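Local coordinates for monosaccharide ABC transporter substrate-binding protein, CUT2 family (Bradyrhizobium sp., PDB 4YHS) that probably binds a monosaccharide as the substrate-binding component of a CUT2-family ABC transporter, at residues G189-P194 with R246-T251; D272-Y277 with I291-A296; T171-A176 with M208-G213; P184-G189 with S214-L219; V162-M167 with E201-G206. All coordinates share one frame; numbering follows the deposited sequence.

Contact 1: G189-P194 with R246-T251; sequences GWFPGP and RYVAGT
Gly189, Trp190 and Phe191 pair in parallel with Val248, Ala249 and Gly250, the axes of strands 189-191 and 247-250 lying 4.5 Å apart at 17°. Four backbone bonds zip them together, alternately given by each strand: Gly189 N to Tyr247 O, Ala249 N to Gly189 O, Phe191 N to Ala249 O and Thr251 N to Phe191 O. The second is nearly linear (178°), while the last two are clearly bent. On one face of the sheet the methyl of Ala249 lies in the plane of the Trp190 indole at its edge, CB 3.8 Å from CE3, and Pro192 CB sits over one face of that ring. The indole also stacks on Phe207, and its NE1 bonds to Asn204 OD1. With an alanine in place of Trp190, Asn204 OD1 would probably lose its N-H partner and a gap would open between Ala249 and Phe207. On the other face Phe191 CE2 meets Val248 CG1 at 3.8 Å, and the Phe191 ring packs on helix 228-241. Gly250 has no room for a side chain, since a CB would run into Phe191 O. Past the pairing, Thr251 CG2 rests 3.5 Å from Gly193 CA, and Thr251 takes the N-cap position of helix 252-264, its OG1 bonded to Thr254 OG1. Two neighbouring parallel strands with helices on both faces are typical of the Rossmann-like lobes of periplasmic binding proteins.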
# COMPACT_ATOMS: atom_id res chain seq x y z
N GLY A 189 19.56 8.09 -8.92
CA GLY A 189 18.72 9.27 -8.93
C GLY A 189 17.45 8.89 -8.20
O GLY A 189 16.86 7.89 -8.52
N TRP A 190 17.08 9.68 -7.20
CA TRP A 190 16.00 9.35 -6.25
C TRP A 190 14.94 10.45 -6.31
O TRP A 190 15.26 11.64 -6.13
CB TRP A 190 16.61 9.18 -4.86
CG TRP A 190 15.65 8.92 -3.71
CD1 TRP A 190 15.58 9.65 -2.57
CD2 TRP A 190 14.68 7.87 -3.57
NE1 TRP A 190 14.62 9.15 -1.73
CE2 TRP A 190 14.05 8.05 -2.32
CE3 TRP A 190 14.27 6.81 -4.38
CZ2 TRP A 190 13.05 7.20 -1.85
CZ3 TRP A 190 13.27 5.97 -3.92
CH2 TRP A 190 12.68 6.16 -2.68
N PHE A 191 13.69 10.05 -6.54
CA PHE A 191 12.59 10.94 -6.88
C PHE A 191 11.40 10.56 -6.02
O PHE A 191 10.53 9.83 -6.48
CB PHE A 191 12.25 10.83 -8.35
CG PHE A 191 13.42 11.12 -9.25
CD1 PHE A 191 13.71 12.42 -9.64
CD2 PHE A 191 14.26 10.11 -9.67
CE1 PHE A 191 14.80 12.70 -10.47
CE2 PHE A 191 15.36 10.39 -10.49
CZ PHE A 191 15.63 11.69 -10.87
N PRO A 192 11.37 11.05 -4.77
CA PRO A 192 10.48 10.45 -3.77
C PRO A 192 9.03 10.91 -3.79
O PRO A 192 8.19 10.26 -3.15
CB PRO A 192 11.16 10.82 -2.44
CG PRO A 192 12.00 12.00 -2.76
CD PRO A 192 12.44 11.86 -4.16
N GLY A 193 8.71 11.97 -4.53
CA GLY A 193 7.34 12.47 -4.57
C GLY A 193 7.27 13.83 -3.90
O GLY A 193 8.29 14.49 -3.76
N PRO A 194 6.08 14.27 -3.48
CA PRO A 194 5.98 15.66 -2.99
C PRO A 194 6.62 15.92 -1.60
O PRO A 194 6.35 15.21 -0.63
CB PRO A 194 4.47 15.89 -2.94
CG PRO A 194 3.87 14.52 -2.85
CD PRO A 194 4.75 13.70 -3.76
N ARG A 246 23.13 5.24 -12.74
CA ARG A 246 22.90 3.81 -13.00
C ARG A 246 21.43 3.41 -12.74
O ARG A 246 20.88 2.54 -13.43
CB ARG A 246 23.85 2.97 -12.14
CG ARG A 246 23.70 1.48 -12.31
CD ARG A 246 24.03 1.04 -13.74
NE ARG A 246 23.82 -0.40 -13.88
CZ ARG A 246 22.65 -0.97 -14.14
NH1 ARG A 246 21.56 -0.23 -14.31
NH2 ARG A 246 22.58 -2.29 -14.23
N TYR A 247 20.81 4.03 -11.75
CA TYR A 247 19.41 3.76 -11.42
C TYR A 247 18.61 5.03 -11.26
O TYR A 247 19.10 6.01 -10.71
CB TYR A 247 19.25 2.97 -10.12
CG TYR A 247 19.92 1.64 -10.13
CD1 TYR A 247 19.34 0.56 -10.76
CD2 TYR A 247 21.16 1.47 -9.52
CE1 TYR A 247 19.95 -0.67 -10.77
CE2 TYR A 247 21.79 0.23 -9.53
CZ TYR A 247 21.16 -0.83 -10.16
OH TYR A 247 21.74 -2.07 -10.20
N VAL A 248 17.36 4.96 -11.71
CA VAL A 248 16.36 5.99 -11.47
C VAL A 248 15.30 5.34 -10.60
O VAL A 248 14.63 4.39 -11.03
CB VAL A 248 15.77 6.52 -12.78
CG1 VAL A 248 14.47 7.31 -12.54
CG2 VAL A 248 16.81 7.35 -13.50
N ALA A 249 15.18 5.80 -9.37
CA ALA A 249 14.23 5.22 -8.44
C ALA A 249 13.37 6.31 -7.85
O ALA A 249 13.84 7.42 -7.59
CB ALA A 249 14.92 4.47 -7.32
N GLY A 250 12.11 5.97 -7.60
CA GLY A 250 11.23 6.95 -6.97
C GLY A 250 9.78 6.52 -7.04
O GLY A 250 9.49 5.33 -6.95
N THR A 251 8.86 7.47 -7.18
CA THR A 251 7.46 7.08 -7.19
C THR A 251 7.15 6.22 -8.42
O THR A 251 7.89 6.20 -9.42
CB THR A 251 6.50 8.28 -7.21
OG1 THR A 251 6.51 8.88 -8.50
CG2 THR A 251 6.87 9.33 -6.14

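Contact 2: D272-Y277 with I291-A296; sequences DLLAFY and IMAAPA
Met292, a selenomethionine, folds its end across the carboxylate of Asp272. With CG anti to the backbone N (chi1 174°) and a bend at chi3, its CE hangs above the flat group, 3.6 Å from Asp272 CG and about as far from both oxygens. Asp272 OD2 is held in a salt bridge by Arg246. Along the pair, Leu274 CD2 touches Ala293 CB, and the methyls of Ala275 and Ala294 meet CB to CB at 4.0 Å. Pro295 lays the rim of its ring against two carbonyls, CD 3.1 Å from Ala275 O and CG equally close to Phe276 O. A glycine in place of Pro295 would probably open a gap beside these oxygens and Thr171, and leave the strand freer to turn. Only two backbone bonds join the segments, Met292 N to Leu273 O and Ala275 N to Ala293 O; the strands run nearly parallel (13°) yet share a single bridge, and strand 293-296 pairs with strand 322-331 of the other sheet. Ala275 O also receives a CA-H...O contact from Ala294 CA. With this oxygen, Phe276 O, Tyr277 O and Ala293 N buried without hydrogen-bond partners, the join probably relies more on packing than on backbone bonding.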
# COMPACT_ATOMS: atom_id res chain seq x y z
N ASP A 272 18.57 1.43 -15.07
CA ASP A 272 17.41 0.69 -14.62
C ASP A 272 16.47 1.50 -13.74
O ASP A 272 16.88 2.43 -13.03
CB ASP A 272 17.86 -0.56 -13.86
CG ASP A 272 18.33 -1.64 -14.80
OD1 ASP A 272 17.48 -2.18 -15.51
OD2 ASP A 272 19.54 -1.92 -14.83
N LEU A 273 15.19 1.15 -13.83
CA LEU A 273 14.13 1.90 -13.16
C LEU A 273 13.55 1.13 -11.99
O LEU A 273 13.32 -0.08 -12.09
CB LEU A 273 13.04 2.26 -14.15
CG LEU A 273 13.55 2.88 -15.45
CD1 LEU A 273 12.41 3.09 -16.43
CD2 LEU A 273 14.25 4.21 -15.17
N LEU A 274 13.29 1.83 -10.89
CA LEU A 274 12.62 1.21 -9.76
C LEU A 274 11.58 2.16 -9.22
O LEU A 274 11.75 3.38 -9.32
CB LEU A 274 13.62 0.82 -8.67
CG LEU A 274 14.64 -0.30 -8.89
CD1 LEU A 274 15.93 0.22 -9.51
CD2 LEU A 274 14.92 -0.96 -7.57
N ALA A 275 10.50 1.60 -8.67
CA ALA A 275 9.51 2.37 -7.94
C ALA A 275 9.50 1.87 -6.49
O ALA A 275 9.90 0.72 -6.24
CB ALA A 275 8.11 2.23 -8.58
N PHE A 276 9.07 2.70 -5.54
CA PHE A 276 8.94 2.22 -4.15
C PHE A 276 7.49 1.89 -3.79
O PHE A 276 7.18 1.65 -2.62
CB PHE A 276 9.55 3.20 -3.12
CG PHE A 276 8.89 4.55 -3.04
CD1 PHE A 276 7.83 4.78 -2.16
CD2 PHE A 276 9.39 5.62 -3.77
CE1 PHE A 276 7.25 6.06 -2.05
CE2 PHE A 276 8.84 6.88 -3.65
CZ PHE A 276 7.76 7.10 -2.80
N TYR A 277 6.66 1.75 -4.81
CA TYR A 277 5.32 1.20 -4.60
C TYR A 277 4.74 0.67 -5.93
O TYR A 277 5.33 0.84 -7.01
CB TYR A 277 4.39 2.25 -3.90
CG TYR A 277 4.05 3.50 -4.66
CD1 TYR A 277 2.92 3.57 -5.48
CD2 TYR A 277 4.82 4.65 -4.53
CE1 TYR A 277 2.59 4.71 -6.16
CE2 TYR A 277 4.51 5.80 -5.23
CZ TYR A 277 3.39 5.83 -6.03
OH TYR A 277 3.08 6.97 -6.73
N ILE A 291 10.95 -1.90 -16.51
CA ILE A 291 11.15 -1.46 -15.12
C ILE A 291 11.72 -2.64 -14.36
O ILE A 291 11.28 -3.78 -14.57
CB ILE A 291 9.83 -0.98 -14.48
CG1 ILE A 291 9.31 0.28 -15.19
CG2 ILE A 291 10.04 -0.72 -13.01
CD1 ILE A 291 8.03 0.82 -14.69
N MSE A 292 12.73 -2.41 -13.52
CA MSE A 292 13.41 -3.52 -12.87
C MSE A 292 12.65 -4.12 -11.70
O MSE A 292 12.57 -5.35 -11.54
CB MSE A 292 14.79 -3.11 -12.38
CG MSE A 292 15.49 -4.23 -11.56
SE MSE A 292 17.33 -3.62 -11.16
CE MSE A 292 18.17 -4.49 -12.64
N ALA A 293 12.14 -3.25 -10.83
CA ALA A 293 11.58 -3.74 -9.55
C ALA A 293 10.74 -2.70 -8.83
O ALA A 293 10.93 -1.50 -9.01
CB ALA A 293 12.72 -4.18 -8.63
N ALA A 294 9.85 -3.19 -7.96
CA ALA A 294 9.09 -2.35 -7.03
C ALA A 294 8.54 -3.25 -5.91
O ALA A 294 8.24 -4.40 -6.16
CB ALA A 294 7.93 -1.64 -7.76
N PRO A 295 8.40 -2.71 -4.70
CA PRO A 295 7.77 -3.48 -3.62
C PRO A 295 6.26 -3.55 -3.79
O PRO A 295 5.65 -2.64 -4.37
CB PRO A 295 8.11 -2.69 -2.37
CG PRO A 295 8.18 -1.28 -2.83
CD PRO A 295 8.79 -1.36 -4.24
N ALA A 296 5.66 -4.61 -3.26
CA ALA A 296 4.21 -4.71 -3.23
C ALA A 296 3.76 -4.74 -1.79
O ALA A 296 4.33 -5.48 -0.99
CB ALA A 296 3.74 -5.93 -3.97

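Contact 3: T171-A176 with M208-G213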
# COMPACT_ATOMS: atom_id res chain seq x y z
N THR A 171 12.93 -1.24 -0.87
CA THR A 171 13.39 -0.82 -2.19
C THR A 171 14.92 -0.59 -2.11
O THR A 171 15.70 -1.01 -2.99
CB THR A 171 12.68 0.45 -2.66
OG1 THR A 171 11.25 0.25 -2.68
CG2 THR A 171 13.14 0.80 -4.08
N GLY A 172 15.33 0.10 -1.06
CA GLY A 172 16.73 0.40 -0.85
C GLY A 172 17.58 -0.84 -0.62
O GLY A 172 18.67 -0.96 -1.17
N SER A 173 17.08 -1.77 0.19
CA SER A 173 17.85 -2.99 0.54
C SER A 173 18.08 -3.86 -0.67
O SER A 173 19.15 -4.45 -0.81
CB SER A 173 17.13 -3.81 1.61
OG SER A 173 17.18 -3.14 2.85
N TYR A 174 17.06 -3.95 -1.51
CA TYR A 174 17.16 -4.60 -2.82
C TYR A 174 18.37 -4.08 -3.62
O TYR A 174 19.17 -4.84 -4.18
CB TYR A 174 15.86 -4.37 -3.61
CG TYR A 174 15.77 -5.08 -4.95
CD1 TYR A 174 15.36 -6.42 -5.03
CD2 TYR A 174 16.07 -4.43 -6.13
CE1 TYR A 174 15.26 -7.08 -6.27
CE2 TYR A 174 15.96 -5.07 -7.35
CZ TYR A 174 15.55 -6.40 -7.41
OH TYR A 174 15.47 -6.99 -8.66
N LEU A 175 18.50 -2.77 -3.71
CA LEU A 175 19.64 -2.20 -4.43
C LEU A 175 20.94 -2.41 -3.67
O LEU A 175 21.96 -2.76 -4.24
CB LEU A 175 19.42 -0.72 -4.70
CG LEU A 175 18.37 -0.41 -5.76
CD1 LEU A 175 18.20 1.07 -5.86
CD2 LEU A 175 18.76 -0.99 -7.14
N ALA A 176 20.91 -2.18 -2.36
CA ALA A 176 22.13 -2.30 -1.57
C ALA A 176 22.73 -3.72 -1.64
O ALA A 176 23.95 -3.87 -1.62
CB ALA A 176 21.84 -1.92 -0.13
N MSE A 208 16.91 5.76 2.46
CA MSE A 208 18.23 6.26 2.79
C MSE A 208 18.86 5.39 3.87
O MSE A 208 20.06 5.12 3.81
CB MSE A 208 18.19 7.72 3.26
CG MSE A 208 17.76 8.72 2.21
SE MSE A 208 18.87 8.66 0.57
CE MSE A 208 20.55 9.47 1.23
N ASP A 209 18.06 4.97 4.86
CA ASP A 209 18.58 4.15 5.95
C ASP A 209 19.05 2.84 5.35
O ASP A 209 20.12 2.36 5.69
CB ASP A 209 17.55 3.87 7.05
CG ASP A 209 17.22 5.08 7.90
OD1 ASP A 209 17.94 6.11 7.85
OD2 ASP A 209 16.22 4.98 8.65
N ALA A 210 18.26 2.29 4.43
CA ALA A 210 18.56 0.96 3.90
C ALA A 210 19.79 0.89 2.98
O ALA A 210 20.45 -0.15 2.94
CB ALA A 210 17.32 0.38 3.17
N VAL A 211 20.14 1.99 2.30
CA VAL A 211 21.30 1.98 1.39
C VAL A 211 22.59 2.41 2.07
O VAL A 211 23.67 2.31 1.50
CB VAL A 211 21.08 2.89 0.16
CG1 VAL A 211 19.86 2.40 -0.64
CG2 VAL A 211 20.95 4.36 0.55
N LYS A 212 22.47 2.87 3.31
CA LYS A 212 23.63 3.31 4.06
C LYS A 212 24.61 2.16 4.21
O LYS A 212 24.21 1.02 4.46
CB LYS A 212 23.17 3.84 5.42
CG LYS A 212 24.19 4.67 6.18
CD LYS A 212 23.53 5.66 7.20
CE LYS A 212 22.04 5.41 7.55
NZ LYS A 212 21.70 4.08 8.17
N GLY A 213 25.90 2.45 4.01
CA GLY A 213 26.94 1.45 4.17
C GLY A 213 27.12 0.53 2.97
O GLY A 213 27.77 -0.50 3.09
O HOH W 1 19.80 -2.55 3.89
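Gly172 and Ala210 bring the helices 164-178 and 198-211 together at a CA-CA separation of 5.1 Å, and apolar packing does most of the work. The methyl of Ala210 presses on the bare backbone of Gly172, CB 4.0 Å from its C atom, at a point where a side chain on the glycine would be jammed against both Ala210 and Val211. Val211 packs beside it. Its CG1, set anti to the carbonyl carbon (chi1 -61°), reaches over the Gly172 backbone and stops 3.6 Å from Gly172 O. One turn further on, Ala176 offers its methyl to the end of the second helix, with CB 3.8 Å from Ala210 O and 4.2 Å from Val211 CA.

The polar contribution is indirect, for no hydrogen bond links segments 171-176 and 208-213 directly. Ser173 OG lies alongside the Ala210 methyl, 3.5 Å from CB, and a water completes the link: it stands 2.9 Å from Ser173 OG and donates to Ala210 O at 2.7 Å. That bridge serves a carbonyl close to the end of its helix. Ser173 OG also bonds to Ala169 O within its own helix, which would help to fix its rotation.

On the sheet side of the pair, Ile216 of strand 216-218 touches Leu175, Ala176 and Val211, so both helices rest on the same strand. Gly172 and Ala210 let the helices come close here; a layer of neighbouring helices on one face of a parallel sheet is characteristic of the alpha/beta lobes of this binding-protein fold.

Contact 4: P184-G189 with S214-L219; sequences PEVVVG and SAIKVL
The flat carboxylate of Glu185 meets the aliphatic stem of Lys217 through OE2, which lies 3.0 Å from Lys217 CB, while Glu185 CD stays 3.8 Å from the same carbon; the stem thus approaches from the OE2 side and not squarely over the group. The contact closes a beta-alpha-beta unit, in which helix 198-211 connects strand 186-191 to its parallel neighbour 216-218, the outermost strand on this side of the sheet. The Glu185 and Lys217 side chains run side by side in the same direction, yet Lys217 bends at chi2 and its NZ ends 6.3 Å from Glu185 OE2, too far for a salt bridge. The segment axes come within 4.7 Å at 35°, a marked twist. Backbone bonds alternate along the pair, from Val186 N to Ala215 O, Lys217 N to Val186 O, Val188 N to Lys217 O and Leu219 N to Val188 O. Val187 shares the Lys217 face, and its CG1, anti to the backbone N (chi1 177°), reaches across to Leu219 CG at 3.6 Å. On the opposite face Val188 CG2 packs on Ile216 CG2 at the same distance, where Val218 is covered by helix 198-211 and Ile216 also by helix 164-178. An ST turn precedes the second strand: Ser214 OG accepts from Ile216 N at 3.2 Å and bonds to Val211 O as well.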
# COMPACT_ATOMS: atom_id res chain seq x y z
N PRO A 184 32.12 -1.40 -6.81
CA PRO A 184 32.22 -0.07 -7.42
C PRO A 184 31.04 0.85 -7.10
O PRO A 184 29.92 0.38 -7.04
CB PRO A 184 32.25 -0.37 -8.93
CG PRO A 184 32.67 -1.79 -9.04
CD PRO A 184 32.10 -2.47 -7.83
N GLU A 185 31.31 2.14 -6.90
CA GLU A 185 30.24 3.11 -6.61
C GLU A 185 29.27 3.17 -7.80
O GLU A 185 29.70 3.19 -8.95
CB GLU A 185 30.83 4.50 -6.32
CG GLU A 185 29.76 5.61 -6.18
CD GLU A 185 30.31 6.92 -5.60
OE1 GLU A 185 31.51 6.96 -5.27
OE2 GLU A 185 29.55 7.92 -5.48
N VAL A 186 27.96 3.18 -7.51
CA VAL A 186 26.91 3.36 -8.51
C VAL A 186 25.99 4.45 -8.04
O VAL A 186 25.72 4.56 -6.85
CB VAL A 186 26.10 2.07 -8.78
CG1 VAL A 186 26.99 0.99 -9.39
CG2 VAL A 186 25.42 1.56 -7.50
N VAL A 187 25.51 5.25 -8.98
CA VAL A 187 24.75 6.46 -8.65
C VAL A 187 23.27 6.23 -8.83
O VAL A 187 22.84 5.73 -9.87
CB VAL A 187 25.22 7.65 -9.52
CG1 VAL A 187 24.39 8.89 -9.24
CG2 VAL A 187 26.70 7.91 -9.27
N VAL A 188 22.49 6.56 -7.80
CA VAL A 188 21.03 6.46 -7.90
C VAL A 188 20.42 7.85 -7.93
O VAL A 188 20.67 8.66 -7.05
CB VAL A 188 20.41 5.72 -6.70
CG1 VAL A 188 18.90 5.73 -6.80
CG2 VAL A 188 20.96 4.27 -6.59
N GLY A 189 19.56 8.09 -8.92
CA GLY A 189 18.72 9.27 -8.93
C GLY A 189 17.45 8.89 -8.20
O GLY A 189 16.86 7.89 -8.52
N SER A 214 26.55 0.90 1.82
CA SER A 214 26.72 0.11 0.60
C SER A 214 27.48 0.94 -0.42
O SER A 214 27.82 2.09 -0.14
CB SER A 214 25.37 -0.32 0.03
OG SER A 214 24.68 0.77 -0.54
N ALA A 215 27.73 0.37 -1.61
CA ALA A 215 28.41 1.13 -2.68
C ALA A 215 27.46 2.09 -3.43
O ALA A 215 27.88 2.79 -4.37
CB ALA A 215 29.09 0.16 -3.65
N ILE A 216 26.20 2.16 -2.99
CA ILE A 216 25.24 3.08 -3.56
C ILE A 216 25.53 4.51 -3.11
O ILE A 216 25.69 4.78 -1.92
CB ILE A 216 23.79 2.73 -3.14
CG1 ILE A 216 23.36 1.38 -3.74
CG2 ILE A 216 22.83 3.83 -3.57
CD1 ILE A 216 22.23 0.76 -2.98
N LYS A 217 25.58 5.41 -4.09
CA LYS A 217 25.57 6.84 -3.82
C LYS A 217 24.21 7.37 -4.30
O LYS A 217 23.85 7.18 -5.46
CB LYS A 217 26.74 7.53 -4.54
CG LYS A 217 26.61 9.07 -4.65
CD LYS A 217 26.59 9.77 -3.30
CE LYS A 217 26.20 11.24 -3.42
NZ LYS A 217 26.06 11.91 -2.09
N VAL A 218 23.48 8.03 -3.41
CA VAL A 218 22.21 8.63 -3.78
C VAL A 218 22.39 10.13 -4.02
O VAL A 218 22.96 10.86 -3.19
CB VAL A 218 21.15 8.39 -2.69
CG1 VAL A 218 19.81 8.81 -3.17
CG2 VAL A 218 21.10 6.94 -2.32
N LEU A 219 21.93 10.59 -5.18
CA LEU A 219 21.99 12.02 -5.47
C LEU A 219 21.04 12.72 -4.53
O LEU A 219 20.18 12.07 -3.95
CB LEU A 219 21.60 12.29 -6.92
CG LEU A 219 22.55 11.73 -7.98
CD1 LEU A 219 22.00 11.98 -9.39
CD2 LEU A 219 23.93 12.31 -7.82

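Contact 5: V162-M167 with E201-G206; sequences VSFYTM and EAANKG
The first turn of helix 164-178, carrying Phe164 and Tyr165, packs on the middle of helix 198-211 at a close helix-helix contact, the CA atoms of Tyr165 and Ala203 being 4.5 Å apart. Ser163 is the N-cap of the first helix, its OG accepting from Tyr165 N. No direct hydrogen bond links segments 162-167 and 201-206; instead their backbones touch through C-H groups. Ala203 CA faces Phe164 O at 3.2 Å, Tyr165 CA points almost straight at Ala202 O (163° at the hydrogen, 3.3 Å), and Gly206 CA approaches Tyr165 O at 3.5 Å. A side chain on Gly206 would collide with that last oxygen.

The Tyr165 ring packs on the second helix at Gly206. With CG anti to the backbone N (chi1 178°) it lies along that helix, and Gly206 CA sits over its face in a CH-pi contact, 3.6 Å from the centroid and 20° off the normal. Lys205 CB lies beside the same ring, near CE2. At the hydroxyl, Tyr165 OH bonds to Asp209 OD2, a direct tie between the helices, and also takes a long bond of 3.2 Å from a water, which donates in addition to Gly206 O.

Beyond Tyr165, Phe164 CB rests 4.2 Å from Ala202 CB, while its ring meets Trp199 and comes about 3 Å from the bound bis-tris at nearest atoms. That molecule, probably from the crystallisation liquor, may mark the ligand pocket. Ala202 and Gly206, four residues apart, form a small-xxx-small pattern, an arrangement characteristic of tightly packed helices joined by CA-H...O contacts.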
# COMPACT_ATOMS: atom_id res chain seq x y z
N VAL A 162 0.18 -1.05 6.17
CA VAL A 162 1.65 -1.13 6.16
C VAL A 162 2.25 0.26 6.36
O VAL A 162 1.51 1.25 6.40
CB VAL A 162 2.19 -1.74 4.85
CG1 VAL A 162 1.47 -3.05 4.55
CG2 VAL A 162 2.04 -0.76 3.67
N SER A 163 3.58 0.30 6.52
CA SER A 163 4.34 1.56 6.63
C SER A 163 5.10 1.89 5.37
O SER A 163 5.76 1.00 4.80
CB SER A 163 5.35 1.46 7.79
OG SER A 163 6.19 2.61 7.84
N PHE A 164 5.04 3.16 4.93
CA PHE A 164 5.80 3.60 3.77
C PHE A 164 7.30 3.66 4.11
O PHE A 164 8.11 3.65 3.21
CB PHE A 164 5.30 4.95 3.24
CG PHE A 164 4.40 4.81 2.02
CD1 PHE A 164 4.93 4.52 0.79
CD2 PHE A 164 3.02 4.95 2.16
CE1 PHE A 164 4.10 4.37 -0.32
CE2 PHE A 164 2.20 4.82 1.05
CZ PHE A 164 2.74 4.53 -0.18
N TYR A 165 7.65 3.66 5.40
CA TYR A 165 9.07 3.54 5.76
C TYR A 165 9.58 2.21 5.22
O TYR A 165 10.64 2.13 4.57
CB TYR A 165 9.28 3.60 7.28
CG TYR A 165 10.73 3.42 7.68
CD1 TYR A 165 11.27 2.16 7.87
CD2 TYR A 165 11.57 4.51 7.85
CE1 TYR A 165 12.59 1.99 8.22
CE2 TYR A 165 12.90 4.34 8.18
CZ TYR A 165 13.39 3.08 8.38
OH TYR A 165 14.70 2.91 8.73
N THR A 166 8.80 1.16 5.46
CA THR A 166 9.18 -0.19 5.04
C THR A 166 9.17 -0.34 3.52
O THR A 166 10.01 -1.04 2.96
CB THR A 166 8.22 -1.26 5.66
OG1 THR A 166 8.10 -1.00 7.06
CG2 THR A 166 8.74 -2.69 5.42
N MSE A 167 8.20 0.27 2.84
CA MSE A 167 8.25 0.30 1.38
C MSE A 167 9.55 0.90 0.84
O MSE A 167 10.16 0.36 -0.10
CB MSE A 167 7.07 1.08 0.81
CG MSE A 167 5.72 0.52 1.19
SE MSE A 167 5.33 -1.14 0.23
CE MSE A 167 4.58 -0.30 -1.38
N GLU A 201 8.13 11.39 3.03
CA GLU A 201 9.23 11.56 3.96
C GLU A 201 9.54 10.22 4.66
O GLU A 201 10.70 9.93 4.97
CB GLU A 201 8.91 12.66 4.95
CG GLU A 201 8.70 14.00 4.26
CD GLU A 201 9.98 14.55 3.60
OE1 GLU A 201 11.09 14.12 3.98
OE2 GLU A 201 9.89 15.42 2.71
N ALA A 202 8.52 9.40 4.90
CA ALA A 202 8.76 8.06 5.47
C ALA A 202 9.49 7.13 4.49
O ALA A 202 10.43 6.46 4.85
CB ALA A 202 7.44 7.41 5.91
N ALA A 203 9.05 7.10 3.25
CA ALA A 203 9.72 6.29 2.22
C ALA A 203 11.16 6.78 2.01
O ALA A 203 12.08 5.99 1.86
CB ALA A 203 8.92 6.34 0.91
N ASN A 204 11.35 8.10 2.03
CA ASN A 204 12.69 8.66 1.93
C ASN A 204 13.63 8.18 3.04
O ASN A 204 14.75 7.73 2.75
CB ASN A 204 12.64 10.19 1.91
CG ASN A 204 14.02 10.81 1.76
OD1 ASN A 204 14.68 10.64 0.72
ND2 ASN A 204 14.48 11.49 2.79
N LYS A 205 13.19 8.30 4.30
CA LYS A 205 14.00 7.85 5.42
C LYS A 205 14.32 6.38 5.32
O LYS A 205 15.46 5.97 5.50
CB LYS A 205 13.29 8.14 6.76
CG LYS A 205 13.22 9.61 7.15
CD LYS A 205 12.71 9.78 8.59
CE LYS A 205 12.60 11.25 8.99
NZ LYS A 205 11.69 12.04 8.09
N GLY A 206 13.32 5.57 5.01
CA GLY A 206 13.54 4.14 4.84
C GLY A 206 14.55 3.81 3.75
O GLY A 206 15.45 2.98 3.95
O HOH W 2 15.84 1.23 6.28

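Overall arrangement
Contacts 1, 3, 4 and 5 lie on the four-stranded parallel sheet and its helices; contact 2 joins that sheet to a strand of the other. Contacts 1 and 4 share strand 186-191 and use regular backbone bonding, contact 1 fully buried and contact 4 at an outer strand with charged side chains at its rim. Contact 2, also buried, starts from strand 272-275, the neighbour of 247-250, and is sparsely paired. Contacts 3 and 5 hold the same two helices, both partly buried, each with a bridging water and no direct bond between its own segments, though Tyr165 OH of contact 5 bonds to Asp209 OD2 of contact 3. Phe276 packs on Ala203 of contact 5, and Ile216 against contact 3.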